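Putative branched chain amino acid ABC transporter, periplasmic amino acid-binding protein (Brucella ovis, PDB 4XFK) probably binds branched-chain and related small amino acids in the periplasm as the substrate-capturing component of an amino-acid ABC transport system. Local coordinates at residues A[108-112]-A[128-132]; A[141-145]-A[242-246]; A[155-161]-A[211-217]; A[326-330]-A[395-399]. The protein carries 1 engineered substitution. All coordinates share one frame; numbering follows the deposited sequence.

Contact 1. Residues A[108-112]-A[128-132]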
# COMPACT_ATOMS: atom_id res chain seq x y z
N LYS A 108 27.21 0.15 -8.73
CA LYS A 108 26.88 0.98 -7.58
C LYS A 108 25.39 1.31 -7.56
O LYS A 108 24.99 2.39 -7.14
CB LYS A 108 27.67 2.29 -7.62
N GLU A 109 24.58 0.35 -7.99
CA GLU A 109 23.15 0.57 -8.13
C GLU A 109 22.44 0.81 -6.80
O GLU A 109 22.84 0.30 -5.75
CB GLU A 109 22.51 -0.60 -8.88
CG GLU A 109 22.95 -0.72 -10.34
CD GLU A 109 24.20 -1.56 -10.53
OE1 GLU A 109 24.86 -1.92 -9.53
OE2 GLU A 109 24.52 -1.88 -11.70
N VAL A 110 21.36 1.59 -6.87
CA VAL A 110 20.52 1.90 -5.72
C VAL A 110 19.20 1.14 -5.85
O VAL A 110 18.65 1.03 -6.96
CB VAL A 110 20.28 3.43 -5.64
CG1 VAL A 110 19.21 3.79 -4.62
CG2 VAL A 110 21.59 4.16 -5.34
N LEU A 111 18.71 0.60 -4.74
CA LEU A 111 17.43 -0.10 -4.71
C LEU A 111 16.30 0.82 -4.29
O LEU A 111 16.46 1.64 -3.40
CB LEU A 111 17.48 -1.26 -3.72
CG LEU A 111 18.13 -2.56 -4.15
CD1 LEU A 111 18.51 -3.38 -2.94
CD2 LEU A 111 17.17 -3.32 -5.06
N TYR A 112 15.14 0.66 -4.93
CA TYR A 112 13.94 1.35 -4.50
C TYR A 112 12.96 0.29 -3.95
O TYR A 112 12.44 -0.54 -4.70
CB TYR A 112 13.33 2.15 -5.65
CG TYR A 112 11.96 2.75 -5.40
CD1 TYR A 112 11.54 3.13 -4.12
CD2 TYR A 112 11.07 2.94 -6.47
CE1 TYR A 112 10.27 3.66 -3.92
CE2 TYR A 112 9.82 3.46 -6.27
CZ TYR A 112 9.43 3.82 -5.00
OH TYR A 112 8.16 4.33 -4.84
N HIS A 128 11.40 -2.25 -13.41
CA HIS A 128 12.83 -2.47 -13.62
C HIS A 128 13.40 -3.25 -12.45
O HIS A 128 12.74 -3.42 -11.42
CB HIS A 128 13.60 -1.17 -13.87
CG HIS A 128 13.56 -0.21 -12.72
ND1 HIS A 128 14.57 -0.12 -11.78
CD2 HIS A 128 12.63 0.70 -12.36
CE1 HIS A 128 14.26 0.82 -10.90
NE2 HIS A 128 13.09 1.33 -11.22
N PHE A 129 14.61 -3.75 -12.64
CA PHE A 129 15.17 -4.74 -11.72
C PHE A 129 15.38 -4.19 -10.31
O PHE A 129 15.30 -4.93 -9.34
CB PHE A 129 16.48 -5.29 -12.29
CG PHE A 129 17.11 -6.34 -11.43
CD1 PHE A 129 16.65 -7.65 -11.45
CD2 PHE A 129 18.19 -6.03 -10.62
CE1 PHE A 129 17.24 -8.63 -10.66
CE2 PHE A 129 18.79 -7.00 -9.83
CZ PHE A 129 18.31 -8.30 -9.84
N TYR A 130 15.65 -2.90 -10.19
CA TYR A 130 16.00 -2.33 -8.88
C TYR A 130 14.82 -1.68 -8.16
O TYR A 130 15.00 -1.04 -7.13
CB TYR A 130 17.22 -1.40 -8.99
CG TYR A 130 18.49 -2.16 -9.34
CD1 TYR A 130 19.24 -2.79 -8.35
CD2 TYR A 130 18.91 -2.29 -10.66
CE1 TYR A 130 20.39 -3.50 -8.66
CE2 TYR A 130 20.05 -3.01 -10.98
CZ TYR A 130 20.78 -3.61 -9.98
OH TYR A 130 21.92 -4.32 -10.31
N HIS A 131 13.62 -1.86 -8.70
CA HIS A 131 12.39 -1.55 -7.99
C HIS A 131 11.72 -2.85 -7.54
O HIS A 131 11.66 -3.84 -8.29
CB HIS A 131 11.42 -0.76 -8.89
CG HIS A 131 9.99 -0.77 -8.41
ND1 HIS A 131 9.07 -1.70 -8.84
CD2 HIS A 131 9.32 0.03 -7.54
CE1 HIS A 131 7.91 -1.49 -8.25
NE2 HIS A 131 8.03 -0.44 -7.46
N PHE A 132 11.22 -2.84 -6.30
CA PHE A 132 10.43 -3.93 -5.77
C PHE A 132 9.20 -3.35 -5.11
O PHE A 132 9.32 -2.42 -4.30
CB PHE A 132 11.21 -4.72 -4.72
CG PHE A 132 12.33 -5.54 -5.27
CD1 PHE A 132 13.56 -4.97 -5.54
CD2 PHE A 132 12.15 -6.90 -5.52
CE1 PHE A 132 14.60 -5.74 -6.04
CE2 PHE A 132 13.18 -7.67 -6.01
CZ PHE A 132 14.41 -7.09 -6.28
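The backbone N of Tyr112 donates to Tyr130 O at 2.8 Å, and the Tyr112 carbonyl answers by accepting from Phe132 N at 3.1 Å. These two bonds flank His131, so Tyr112 and His131 form a parallel bridge pair with their side chains on the same face of the sheet. There the two rings lie side by side with planes 55° apart; CD2 of Tyr112 reaches the edge of the imidazole, 3.6 Å from His131 CD2. The phenol OH of Tyr112 bonds to Gln84, while His131 NE2 meets Asn114. Further back, Glu109 lays its aliphatic part over one face of the Tyr130 ring, a CH-pi contact with CB 3.8 Å from the centroid, and Phe129 covers the opposite face. A bend at chi2 (89°) turns the carboxylate back toward Gly107, where OE2 accepts a hydrogen bond from Gly107 N, while Tyr130 OH bonds to Thr323. Leu111 CD2 touches the ring edges of both Tyr130 and Phe132, its branched end reaching two rings at once. A type I turn, His128 to His131, leads into the second strand, an edge strand of the five-stranded parallel sheet in one lobe of the periplasmic binding protein fold.

Contact 2. Residues A[141-145]-A[242-246]. Engineered in segment 141-145: Arg141 (natural residue His).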
# COMPACT_ATOMS: atom_id res chain seq x y z
N ARG A 141 -6.13 -4.83 -5.35
CA ARG A 141 -7.11 -4.21 -4.47
C ARG A 141 -8.54 -4.43 -4.97
O ARG A 141 -9.43 -4.85 -4.21
CB ARG A 141 -6.88 -2.70 -4.35
CG ARG A 141 -5.65 -2.27 -3.57
CD ARG A 141 -5.74 -2.51 -2.08
NE ARG A 141 -4.62 -1.83 -1.43
CZ ARG A 141 -4.40 -1.83 -0.12
NH1 ARG A 141 -5.24 -2.45 0.71
NH2 ARG A 141 -3.34 -1.20 0.37
N PHE A 142 -8.78 -4.12 -6.24
CA PHE A 142 -10.15 -4.02 -6.70
C PHE A 142 -10.77 -5.31 -7.21
O PHE A 142 -11.97 -5.49 -7.11
CB PHE A 142 -10.38 -2.75 -7.54
CG PHE A 142 -10.37 -1.54 -6.67
CD1 PHE A 142 -11.53 -1.13 -6.03
CD2 PHE A 142 -9.17 -0.91 -6.36
CE1 PHE A 142 -11.52 -0.06 -5.15
CE2 PHE A 142 -9.14 0.16 -5.47
CZ PHE A 142 -10.31 0.57 -4.85
N LYS A 143 -9.94 -6.23 -7.68
CA LYS A 143 -10.40 -7.59 -7.93
C LYS A 143 -10.82 -8.23 -6.62
O LYS A 143 -11.92 -8.77 -6.49
CB LYS A 143 -9.29 -8.43 -8.56
CG LYS A 143 -9.59 -9.92 -8.52
CD LYS A 143 -8.37 -10.76 -8.88
CE LYS A 143 -7.36 -10.85 -7.72
NZ LYS A 143 -6.34 -9.77 -7.75
N THR A 144 -9.94 -8.17 -5.62
CA THR A 144 -10.24 -8.84 -4.36
C THR A 144 -11.44 -8.24 -3.62
O THR A 144 -12.26 -8.99 -3.09
CB THR A 144 -9.02 -8.98 -3.40
OG1 THR A 144 -8.51 -7.69 -3.05
CG2 THR A 144 -7.91 -9.82 -4.03
N VAL A 145 -11.55 -6.91 -3.58
CA VAL A 145 -12.67 -6.32 -2.86
C VAL A 145 -14.00 -6.71 -3.51
O VAL A 145 -14.96 -7.07 -2.82
CB VAL A 145 -12.53 -4.78 -2.65
CG1 VAL A 145 -12.89 -3.98 -3.91
CG2 VAL A 145 -13.37 -4.34 -1.47
N ALA A 242 -16.87 0.38 -1.41
CA ALA A 242 -15.94 -0.74 -1.54
C ALA A 242 -14.58 -0.13 -1.86
O ALA A 242 -14.41 0.49 -2.91
CB ALA A 242 -16.39 -1.69 -2.64
N THR A 243 -13.64 -0.29 -0.94
CA THR A 243 -12.46 0.55 -0.93
C THR A 243 -11.16 -0.21 -0.78
O THR A 243 -11.15 -1.39 -0.42
CB THR A 243 -12.51 1.55 0.25
OG1 THR A 243 -12.26 0.84 1.48
CG2 THR A 243 -13.85 2.27 0.32
N SER A 244 -10.07 0.52 -1.01
CA SER A 244 -8.74 0.07 -0.65
C SER A 244 -8.26 0.65 0.67
O SER A 244 -7.43 0.04 1.33
CB SER A 244 -7.75 0.44 -1.76
OG SER A 244 -7.93 1.78 -2.19
N PHE A 245 -8.79 1.82 1.06
CA PHE A 245 -8.16 2.60 2.14
C PHE A 245 -9.11 3.07 3.24
O PHE A 245 -8.76 3.97 4.00
CB PHE A 245 -7.42 3.82 1.57
CG PHE A 245 -6.37 3.48 0.54
CD1 PHE A 245 -5.42 2.50 0.79
CD2 PHE A 245 -6.33 4.15 -0.67
CE1 PHE A 245 -4.47 2.17 -0.18
CE2 PHE A 245 -5.38 3.85 -1.63
CZ PHE A 245 -4.44 2.86 -1.38
N LEU A 246 -10.27 2.43 3.38
CA LEU A 246 -11.21 2.91 4.39
C LEU A 246 -10.68 2.78 5.82
O LEU A 246 -11.11 3.53 6.69
CB LEU A 246 -12.56 2.20 4.27
CG LEU A 246 -13.71 2.81 5.07
CD1 LEU A 246 -14.02 4.23 4.62
CD2 LEU A 246 -14.94 1.94 4.99
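One face of the Arg141 guanidinium looks onto the carbonyl oxygen of Ser244 and onto CE1 of Phe245, whose ring meets it edge-first with the planes 74° apart. NH2 of Arg141 stands 3.6 Å from that CE1, near the plane of the phenyl ring. Although Arg141 NH1 comes within 3.4 Å of Ser244 O, the angle is too poor for a hydrogen bond; the polar end is held instead by Glu118, through a salt bridge to NE, and by the carbonyl of Ser265. Arg141 is an engineered residue, histidine in the natural sequence. Its chain bends at chi2 (-71°), which lays CD against Ser244 CB at 3.6 Å. The Phe142 ring presents its edge to the Ala242 carbonyl, with CE1 3.7 Å from O, and its CZ lies 3.8 Å from Ser244 OG.

Here helix 138-152 packs on the end of strand 240-243 in the alpha/beta lobe of a periplasmic binding protein, and two small residues facing it, Ala242 on the strand and Ser244 just beyond, let the helix approach closely. Ala242 CB lies 4.2 Å from Val145 CG2; that branch, anti to the backbone N of Val145, also comes 3.8 Å from Thr243 O. Thr243 points its side chain away from the helix. Its OG1 accepts from Leu246 N at 3.2 Å, an ST motif that curls the chain as it leaves the strand, and also hydrogen-bonds to Ile263 O.

Contact 3. Residues A[155-161]-A[211-217]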
# COMPACT_ATOMS: atom_id res chain seq x y z
N LEU A 155 -22.62 -7.98 -3.01
CA LEU A 155 -22.35 -7.14 -4.18
C LEU A 155 -23.60 -7.03 -5.06
O LEU A 155 -23.99 -7.98 -5.74
CB LEU A 155 -21.20 -7.74 -4.99
CG LEU A 155 -20.73 -6.93 -6.20
CD1 LEU A 155 -20.01 -5.66 -5.77
CD2 LEU A 155 -19.83 -7.78 -7.09
N GLY A 156 -24.23 -5.86 -5.05
CA GLY A 156 -25.38 -5.62 -5.90
C GLY A 156 -25.01 -5.43 -7.36
O GLY A 156 -23.82 -5.39 -7.70
N GLU A 157 -26.01 -5.30 -8.22
CA GLU A 157 -25.76 -5.24 -9.66
C GLU A 157 -25.33 -3.87 -10.16
O GLU A 157 -24.86 -3.75 -11.29
CB GLU A 157 -27.00 -5.67 -10.45
CG GLU A 157 -27.51 -7.06 -10.13
CD GLU A 157 -28.54 -7.06 -9.03
OE1 GLU A 157 -28.59 -6.08 -8.26
OE2 GLU A 157 -29.32 -8.04 -8.95
N ARG A 158 -25.52 -2.83 -9.35
CA ARG A 158 -25.26 -1.47 -9.80
C ARG A 158 -24.16 -0.82 -8.98
O ARG A 158 -24.18 -0.86 -7.75
CB ARG A 158 -26.53 -0.63 -9.73
CG ARG A 158 -27.59 -1.04 -10.76
CD ARG A 158 -28.90 -0.29 -10.57
NE ARG A 158 -28.80 1.14 -10.87
CZ ARG A 158 -28.93 1.66 -12.09
NH1 ARG A 158 -29.14 0.86 -13.13
NH2 ARG A 158 -28.84 2.97 -12.27
N ALA A 159 -23.20 -0.21 -9.67
CA ALA A 159 -22.05 0.37 -8.99
C ALA A 159 -21.70 1.74 -9.53
O ALA A 159 -21.99 2.07 -10.69
CB ALA A 159 -20.85 -0.56 -9.09
N TYR A 160 -21.07 2.54 -8.67
CA TYR A 160 -20.50 3.83 -9.05
C TYR A 160 -18.99 3.73 -8.83
O TYR A 160 -18.54 2.99 -7.96
CB TYR A 160 -21.10 4.93 -8.16
CG TYR A 160 -20.90 6.34 -8.68
CD1 TYR A 160 -19.71 7.02 -8.51
CD2 TYR A 160 -21.94 7.01 -9.32
CE1 TYR A 160 -19.53 8.31 -8.98
CE2 TYR A 160 -21.78 8.29 -9.79
CZ TYR A 160 -20.58 8.94 -9.62
OH TYR A 160 -20.44 10.22 -10.11
N SER A 161 -18.22 4.47 -9.62
CA SER A 161 -16.77 4.57 -9.42
C SER A 161 -16.40 6.03 -9.20
O SER A 161 -16.70 6.87 -10.04
CB SER A 161 -16.03 4.02 -10.65
OG SER A 161 -14.64 4.26 -10.57
N ALA A 211 -27.50 7.86 -9.21
CA ALA A 211 -27.14 6.67 -9.98
C ALA A 211 -27.81 5.41 -9.46
O ALA A 211 -27.78 4.37 -10.12
CB ALA A 211 -25.63 6.51 -10.02
N ASN A 212 -28.40 5.51 -8.27
CA ASN A 212 -29.14 4.39 -7.67
C ASN A 212 -28.29 3.12 -7.61
O ASN A 212 -28.62 2.10 -8.22
CB ASN A 212 -30.44 4.15 -8.44
CG ASN A 212 -31.30 3.07 -7.82
OD1 ASN A 212 -31.27 2.86 -6.60
ND2 ASN A 212 -32.04 2.35 -8.65
N VAL A 213 -27.18 3.19 -6.88
CA VAL A 213 -26.23 2.10 -6.85
C VAL A 213 -26.17 1.38 -5.51
O VAL A 213 -26.57 1.92 -4.47
CB VAL A 213 -24.81 2.59 -7.23
CG1 VAL A 213 -24.80 3.15 -8.65
CG2 VAL A 213 -24.31 3.64 -6.23
N ASP A 214 -25.66 0.16 -5.54
CA ASP A 214 -25.49 -0.63 -4.33
C ASP A 214 -24.09 -0.45 -3.74
O ASP A 214 -23.89 -0.52 -2.52
CB ASP A 214 -25.75 -2.09 -4.66
CG ASP A 214 -27.05 -2.28 -5.43
OD1 ASP A 214 -28.10 -1.95 -4.86
OD2 ASP A 214 -27.02 -2.71 -6.61
N THR A 215 -23.12 -0.20 -4.62
CA THR A 215 -21.72 -0.17 -4.23
C THR A 215 -21.06 1.04 -4.86
O THR A 215 -21.32 1.36 -6.02
CB THR A 215 -20.99 -1.42 -4.74
OG1 THR A 215 -21.70 -2.58 -4.30
CG2 THR A 215 -19.55 -1.47 -4.22
N VAL A 216 -20.22 1.72 -4.09
CA VAL A 216 -19.39 2.80 -4.60
C VAL A 216 -17.92 2.38 -4.49
O VAL A 216 -17.38 2.30 -3.39
CB VAL A 216 -19.60 4.11 -3.82
CG1 VAL A 216 -18.71 5.21 -4.40
CG2 VAL A 216 -21.08 4.51 -3.84
N PHE A 217 -17.29 2.09 -5.62
CA PHE A 217 -15.88 1.74 -5.61
C PHE A 217 -15.03 2.99 -5.57
O PHE A 217 -15.22 3.90 -6.38
CB PHE A 217 -15.51 0.95 -6.87
CG PHE A 217 -16.09 -0.44 -6.92
CD1 PHE A 217 -15.56 -1.46 -6.14
CD2 PHE A 217 -17.14 -0.74 -7.77
CE1 PHE A 217 -16.08 -2.74 -6.19
CE2 PHE A 217 -17.67 -2.02 -7.82
CZ PHE A 217 -17.13 -3.02 -7.03
O HOH W 1 -22.48 -3.11 -7.00
O HOH W 2 -23.39 -3.96 -2.99
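Backbone hydrogen bonds join the two strands in parallel register, Ala159 beside Thr215, Tyr160 beside Val216 and Ser161 beside Phe217. Tyr160 supplies both firm links of the regular part: its N donates to Thr215 O at 2.9 Å, and its O accepts from Phe217 N at 2.8 Å. Nearer the start, Arg158 O accepts from Asp214 N at 2.8 Å and, weakly, from Thr215 N.

Side chains supply further polar links. Arg158 bends at chi3 (68°) and turns its guanidinium edge to the chain leaving helix 202-210, where NE donates to Asn212 O and NH2 to Ala211 O, both at 2.8 Å and close to the guanidinium plane. A long, multi-donor side chain suits these two successive carbonyls. Asp214 in turn receives Arg158 N at OD2, on the anti side, 3.1 Å away; the same Asp214 OD2 lies 3.4 Å from Gly156 CA, close against a residue without a side chain. Two waters fasten Thr215 OG1 to Gly156: one donates to the carbonyls of Gly156 and Arg158 and accepts from OG1, the other bridges OG1 and Gly156 N.

Apolar packing is split between the faces. On one, Ala159 CB sits 3.7 Å from Phe217 CE2, and Leu155 CD1 adds to the same ring near helix 138-152. On the other, Tyr160 leans its ring edge on the Ala211 methyl and its CB on Val213, beside helix 202-210. Strands joined in parallel, with helices packed on both faces, form a three-layer alpha/beta/alpha arrangement, as in the lobes of periplasmic binding proteins.

Contact 4. Residues A[326-330]-A[395-399]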
# COMPACT_ATOMS: atom_id res chain seq x y z
N ALA A 326 19.15 -7.60 -4.20
CA ALA A 326 18.00 -7.73 -5.09
C ALA A 326 17.69 -9.19 -5.42
O ALA A 326 16.53 -9.62 -5.36
CB ALA A 326 18.23 -6.94 -6.37
N LEU A 327 18.72 -9.96 -5.76
CA LEU A 327 18.53 -11.37 -6.05
C LEU A 327 18.02 -12.11 -4.81
O LEU A 327 17.17 -12.98 -4.91
CB LEU A 327 19.83 -12.00 -6.56
CG LEU A 327 20.31 -11.46 -7.91
CD1 LEU A 327 21.74 -11.92 -8.18
CD2 LEU A 327 19.39 -11.90 -9.04
N ALA A 328 18.54 -11.75 -3.64
CA ALA A 328 18.07 -12.38 -2.42
C ALA A 328 16.59 -12.07 -2.16
O ALA A 328 15.85 -12.93 -1.68
CB ALA A 328 18.93 -11.97 -1.23
N ILE A 329 16.13 -10.86 -2.51
CA ILE A 329 14.71 -10.55 -2.34
C ILE A 329 13.88 -11.43 -3.27
O ILE A 329 12.88 -12.00 -2.86
CB ILE A 329 14.40 -9.06 -2.62
CG1 ILE A 329 15.13 -8.15 -1.63
CG2 ILE A 329 12.89 -8.82 -2.51
CD1 ILE A 329 15.10 -6.68 -2.04
N GLU A 330 14.32 -11.56 -4.52
CA GLU A 330 13.63 -12.44 -5.47
C GLU A 330 13.49 -13.86 -4.94
O GLU A 330 12.47 -14.52 -5.18
CB GLU A 330 14.37 -12.49 -6.80
CG GLU A 330 14.32 -11.21 -7.60
CD GLU A 330 14.92 -11.36 -8.99
OE1 GLU A 330 15.81 -12.22 -9.17
OE2 GLU A 330 14.49 -10.65 -9.91
N MET A 395 11.59 -6.83 -17.88
CA MET A 395 12.63 -6.54 -16.91
C MET A 395 13.96 -7.06 -17.41
O MET A 395 14.06 -8.19 -17.88
CB MET A 395 12.31 -7.13 -15.53
CG MET A 395 13.29 -6.73 -14.41
SD MET A 395 13.00 -7.72 -12.95
CE MET A 395 11.47 -7.00 -12.40
N LYS A 396 14.98 -6.23 -17.31
CA LYS A 396 16.33 -6.65 -17.64
C LYS A 396 16.96 -7.40 -16.46
O LYS A 396 16.88 -6.95 -15.31
CB LYS A 396 17.18 -5.43 -18.02
CG LYS A 396 16.64 -4.70 -19.23
CD LYS A 396 17.45 -3.46 -19.56
CE LYS A 396 16.81 -2.68 -20.70
NZ LYS A 396 17.63 -1.51 -21.11
N ARG A 397 17.54 -8.55 -16.75
CA ARG A 397 18.24 -9.33 -15.73
C ARG A 397 19.66 -8.78 -15.60
O ARG A 397 20.15 -8.10 -16.49
CB ARG A 397 18.31 -10.81 -16.13
CG ARG A 397 16.98 -11.52 -16.36
CD ARG A 397 16.12 -11.55 -15.12
NE ARG A 397 16.85 -12.02 -13.94
CZ ARG A 397 16.39 -11.87 -12.70
NH1 ARG A 397 15.22 -11.28 -12.50
NH2 ARG A 397 17.10 -12.31 -11.67
N PRO A 398 20.32 -9.06 -14.47
CA PRO A 398 21.76 -8.81 -14.42
C PRO A 398 22.44 -9.71 -15.45
O PRO A 398 22.24 -10.92 -15.42
CB PRO A 398 22.15 -9.26 -13.01
CG PRO A 398 20.87 -9.15 -12.21
CD PRO A 398 19.77 -9.50 -13.17
N GLY A 399 23.21 -9.13 -16.37
CA GLY A 399 23.44 -7.70 -16.45
C GLY A 399 24.42 -7.40 -17.57
O GLY A 399 24.79 -6.25 -17.80
OXT GLY A 399 24.89 -8.30 -18.27
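Glu330 and Arg397 approach from opposite directions and meet end-on, carboxylate and guanidinium only 20° from coplanar. Each terminal nitrogen takes its own oxygen: NH1 of Arg397 donates to OE2 of Glu330 and NH2 to OE1, both at 2.8 Å and both nearly straight, 167° at the hydrogen. Both oxygens use their syn lone pairs, so the pair forms a two-pronged salt bridge that fixes the rotation of either group about its last bond. The two chains reach the meeting point differently. Glu330 runs extended beyond CG (chi2 -173°), which carries its carboxylate well out from the helix, whereas Arg397 folds at chi2 and chi3 to bring its guanidinium back toward the protein. OE2 of Glu330 has a second partner in His348 NE2, which probably helps to hold the carboxylate in place.

One turn earlier on the helix, Leu327 crosses the arginine obliquely. Its CD2 lies 3.5 Å from Arg397 NH2 and loosely touches Pro398 CG at 4.4 Å. A leucine here gives the planar cation an apolar neighbour, while proline offers a compact, rigid surface. Phe129 packs against Glu330, Arg397 and Pro398. The arrangement is a bidentate arginine-glutamate salt bridge at the protein surface, pinning the irregular C-terminal tail to helix 322-331.

How the contacts relate
From the N terminus, contact 1 closes first, a short loop joining strands 111-114 and 131-133. The chain then passes into helix 138-152, where contact 2 opens; its partner comes 97 residues later, and contact 3 is nested within that loop, pairing strands 158-164 and 215-218. Strands 215-218 and 240-243 are neighbours in one sheet, which brings Ala242 against Thr215, Val216 and Phe217, while helix 138-152, packing on that sheet, sets Phe142 against Phe217. Contact 4 follows in series and brings the C-terminal tail back beside contact 1, where Phe129 and Phe132 pack on helix 322-331. Contacts 1 and 3, about 40 Å apart between centres, lie on opposite sides of the chain's centre.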